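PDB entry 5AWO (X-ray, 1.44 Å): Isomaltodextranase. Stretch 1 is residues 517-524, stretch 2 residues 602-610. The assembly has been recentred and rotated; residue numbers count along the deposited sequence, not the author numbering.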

# COMPACT_ATOMS: atom_id res chain seq x y z
N THR A 517 -6.91 -6.43 -11.86
CA THR A 517 -7.42 -7.26 -10.78
C THR A 517 -8.59 -6.60 -10.09
O THR A 517 -8.53 -5.42 -9.69
N PHE A 518 -9.65 -7.39 -9.92
CA PHE A 518 -10.89 -7.00 -9.24
C PHE A 518 -11.07 -7.87 -8.02
O PHE A 518 -10.84 -9.09 -8.07
N ALA A 519 -11.52 -7.28 -6.92
CA ALA A 519 -11.95 -8.05 -5.77
C ALA A 519 -13.45 -8.16 -5.80
O ALA A 519 -14.14 -7.17 -5.93
N VAL A 520 -13.95 -9.38 -5.65
CA VAL A 520 -15.39 -9.62 -5.72
C VAL A 520 -15.79 -10.50 -4.54
O VAL A 520 -15.08 -11.43 -4.18
N GLN A 521 -16.94 -10.18 -3.95
CA GLN A 521 -17.48 -10.94 -2.82
C GLN A 521 -18.79 -11.60 -3.28
O GLN A 521 -19.65 -10.92 -3.85
N VAL A 522 -18.90 -12.91 -3.08
CA VAL A 522 -20.13 -13.68 -3.38
C VAL A 522 -20.52 -14.57 -2.19
O VAL A 522 -19.69 -14.88 -1.35
N PRO A 523 -21.79 -15.01 -2.13
CA PRO A 523 -22.31 -15.77 -0.97
C PRO A 523 -21.98 -17.28 -0.80
O PRO A 523 -22.06 -17.75 0.33
N HIS A 524 -21.61 -18.01 -1.86
CA HIS A 524 -21.35 -19.47 -1.75
C HIS A 524 -20.33 -19.99 -2.79
O HIS A 524 -20.07 -19.33 -3.78
N ASN A 602 -9.19 -3.19 -25.03
CA ASN A 602 -9.34 -2.17 -23.97
C ASN A 602 -10.50 -2.63 -23.11
O ASN A 602 -11.50 -3.12 -23.63
N LEU A 603 -10.39 -2.49 -21.79
CA LEU A 603 -11.39 -3.02 -20.89
C LEU A 603 -12.07 -1.89 -20.14
O LEU A 603 -11.40 -1.09 -19.49
N ASN A 604 -13.41 -1.84 -20.23
CA ASN A 604 -14.21 -0.83 -19.52
C ASN A 604 -14.68 -1.31 -18.16
O ASN A 604 -14.51 -0.60 -17.17
N TRP A 605 -15.26 -2.49 -18.09
CA TRP A 605 -15.76 -3.03 -16.84
C TRP A 605 -16.00 -4.51 -16.91
O TRP A 605 -16.01 -5.09 -18.01
N ILE A 606 -16.12 -5.14 -15.75
CA ILE A 606 -16.75 -6.45 -15.64
C ILE A 606 -18.06 -6.32 -14.86
O ILE A 606 -18.25 -5.38 -14.08
N GLU A 607 -18.97 -7.25 -15.12
CA GLU A 607 -20.20 -7.38 -14.35
C GLU A 607 -20.37 -8.80 -13.89
O GLU A 607 -20.05 -9.74 -14.64
N LEU A 608 -20.81 -8.96 -12.65
CA LEU A 608 -21.14 -10.27 -12.10
C LEU A 608 -22.60 -10.27 -11.71
O LEU A 608 -23.16 -9.22 -11.33
N ASP A 609 -23.22 -11.44 -11.82
CA ASP A 609 -24.56 -11.69 -11.29
C ASP A 609 -24.42 -12.66 -10.13
O ASP A 609 -24.30 -13.86 -10.33
N MET A 610 -24.42 -12.12 -8.91
CA MET A 610 -24.20 -12.94 -7.72
C MET A 610 -25.52 -13.28 -7.04
O MET A 610 -26.58 -12.83 -7.49
OXT MET A 610 -25.57 -14.02 -6.06

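The two stretches, whose touching residues are at least 85 apart in sequence, run in nearly the same direction, their end-to-end vectors differing by 9°. No hydrogen bond passes between them, and most of the close contacts behind the 381 Å² they bury are between side chains, with CA atoms 8.7 Å apart at F518 and I606 and closing to 6.0 Å at V522 and M610.

Aromatic packing anchors one end. F518 (chi1 m, chi2 -91°) directs its CA-to-CB bond toward the second strand, and I606 (p, t) points back to meet it. I606 CG1 sits 3.9 Å from the centroid of the F518 ring, only 1° off the ring normal, a CH-pi contact over the face; beyond it, I606 CD1 approaches F518 CD2 at 3.6 Å. L603 (t, p) takes the ring edge instead, placing its CD2 4.1 Å from F518 CZ, near the ring plane. The phenyl group is thus covered on one face and bordered at its edge by aliphatic carbon.

Purely aliphatic contacts are sparser. V520 (m) and L608 (m, m) both point toward the other stretch, but their nearest approach, V520 CG1 to L608 CD2, is 4.6 Å; they lose some surface without tight contact. Farther along, V522 (m) points sideways but still brings CG1 to 3.7 Å from M610 CB, while P523, with a C-gamma endo pucker, adds a looser contact of 4.4 Å between its CD and M610 CB.

Polar atoms meet the second stretch at its C-terminal residue. M610 (p, t, p) turns toward the first strand, and its SD lies 3.1 Å from Q521 O, a close approach to backbone rather than to the glutamine side chain, whose CA-to-CB bond points away. The terminal carboxylate approaches apolar carbon, with M610 OXT 4.0 Å from P523 CG. The carboxylates of E607 and D609 are hydrogen-bonded elsewhere in the structure.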

# COMPACT_ATOMS: atom_id res chain seq x y z
CB THR A 517 -6.32 -7.60 -9.75
OG1 THR A 517 -5.27 -8.35 -10.40
CG2 THR A 517 -6.84 -8.37 -8.57
CB PHE A 518 -12.12 -7.21 -10.14
CG PHE A 518 -12.08 -6.48 -11.44
CD1 PHE A 518 -12.62 -5.20 -11.55
CD2 PHE A 518 -11.55 -7.09 -12.57
CE1 PHE A 518 -12.62 -4.53 -12.76
CE2 PHE A 518 -11.54 -6.42 -13.78
CZ PHE A 518 -12.07 -5.14 -13.88
CB ALA A 519 -11.52 -7.37 -4.49
CB VAL A 520 -15.81 -10.27 -7.07
CG1 VAL A 520 -15.26 -9.51 -8.26
CG2 VAL A 520 -15.37 -11.71 -7.14
CB GLN A 521 -17.72 -10.00 -1.63
CG GLN A 521 -17.90 -10.68 -0.28
CD GLN A 521 -16.60 -10.94 0.47
OE1 GLN A 521 -15.53 -10.52 0.05
NE2 GLN A 521 -16.69 -11.65 1.59
CB VAL A 522 -20.01 -14.56 -4.66
CG1 VAL A 522 -19.95 -13.70 -5.91
CG2 VAL A 522 -18.81 -15.47 -4.57
CB PRO A 523 -23.83 -15.57 -1.06
CG PRO A 523 -24.10 -15.21 -2.48
CD PRO A 523 -22.88 -14.48 -2.97
CB HIS A 524 -22.66 -20.25 -1.90
CG HIS A 524 -23.38 -19.95 -3.17
ND1 HIS A 524 -24.37 -19.00 -3.25
CD2 HIS A 524 -23.21 -20.42 -4.43
CE1 HIS A 524 -24.81 -18.92 -4.49
NE2 HIS A 524 -24.12 -19.77 -5.23
CB ASN A 602 -9.60 -0.81 -24.57
CG ASN A 602 -8.39 -0.24 -25.28
OD1 ASN A 602 -7.25 -0.55 -24.93
ND2 ASN A 602 -8.62 0.60 -26.28
CB LEU A 603 -10.77 -4.00 -19.90
CG LEU A 603 -11.75 -4.70 -18.97
CD1 LEU A 603 -12.63 -5.71 -19.72
CD2 LEU A 603 -11.02 -5.39 -17.84
CB ASN A 604 -15.41 -0.46 -20.38
CG ASN A 604 -16.07 0.83 -19.95
OD1 ASN A 604 -15.56 1.62 -19.13
ND2 ASN A 604 -17.20 1.07 -20.53
CB TRP A 605 -17.02 -2.29 -16.37
CG TRP A 605 -18.21 -2.09 -17.33
CD1 TRP A 605 -18.64 -0.92 -17.83
CD2 TRP A 605 -19.15 -3.09 -17.80
NE1 TRP A 605 -19.78 -1.10 -18.60
CE2 TRP A 605 -20.11 -2.42 -18.59
CE3 TRP A 605 -19.27 -4.47 -17.62
CZ2 TRP A 605 -21.17 -3.10 -19.23
CZ3 TRP A 605 -20.33 -5.14 -18.26
CH2 TRP A 605 -21.25 -4.45 -19.04
CB ILE A 606 -15.84 -7.54 -15.02
CG1 ILE A 606 -15.56 -7.28 -13.53
CG2 ILE A 606 -14.54 -7.68 -15.80
CD1 ILE A 606 -14.92 -8.45 -12.85
CB GLU A 607 -21.41 -6.95 -15.17
CG GLU A 607 -21.68 -5.46 -15.11
CD GLU A 607 -22.92 -5.05 -15.85
OE1 GLU A 607 -23.66 -5.97 -16.32
OE2 GLU A 607 -23.16 -3.83 -15.95
CB LEU A 608 -20.29 -10.59 -10.88
CG LEU A 608 -18.86 -11.09 -11.10
CD1 LEU A 608 -18.87 -12.46 -11.77
CD2 LEU A 608 -18.05 -10.08 -11.90
CB ASP A 609 -25.47 -12.29 -12.37
CG ASP A 609 -25.65 -11.37 -13.56
OD1 ASP A 609 -25.53 -10.13 -13.42
OD2 ASP A 609 -25.93 -11.90 -14.65
CB MET A 610 -23.22 -12.26 -6.74
CG MET A 610 -23.57 -10.85 -6.30
SD MET A 610 -22.27 -10.14 -5.25
CE MET A 610 -20.98 -9.83 -6.46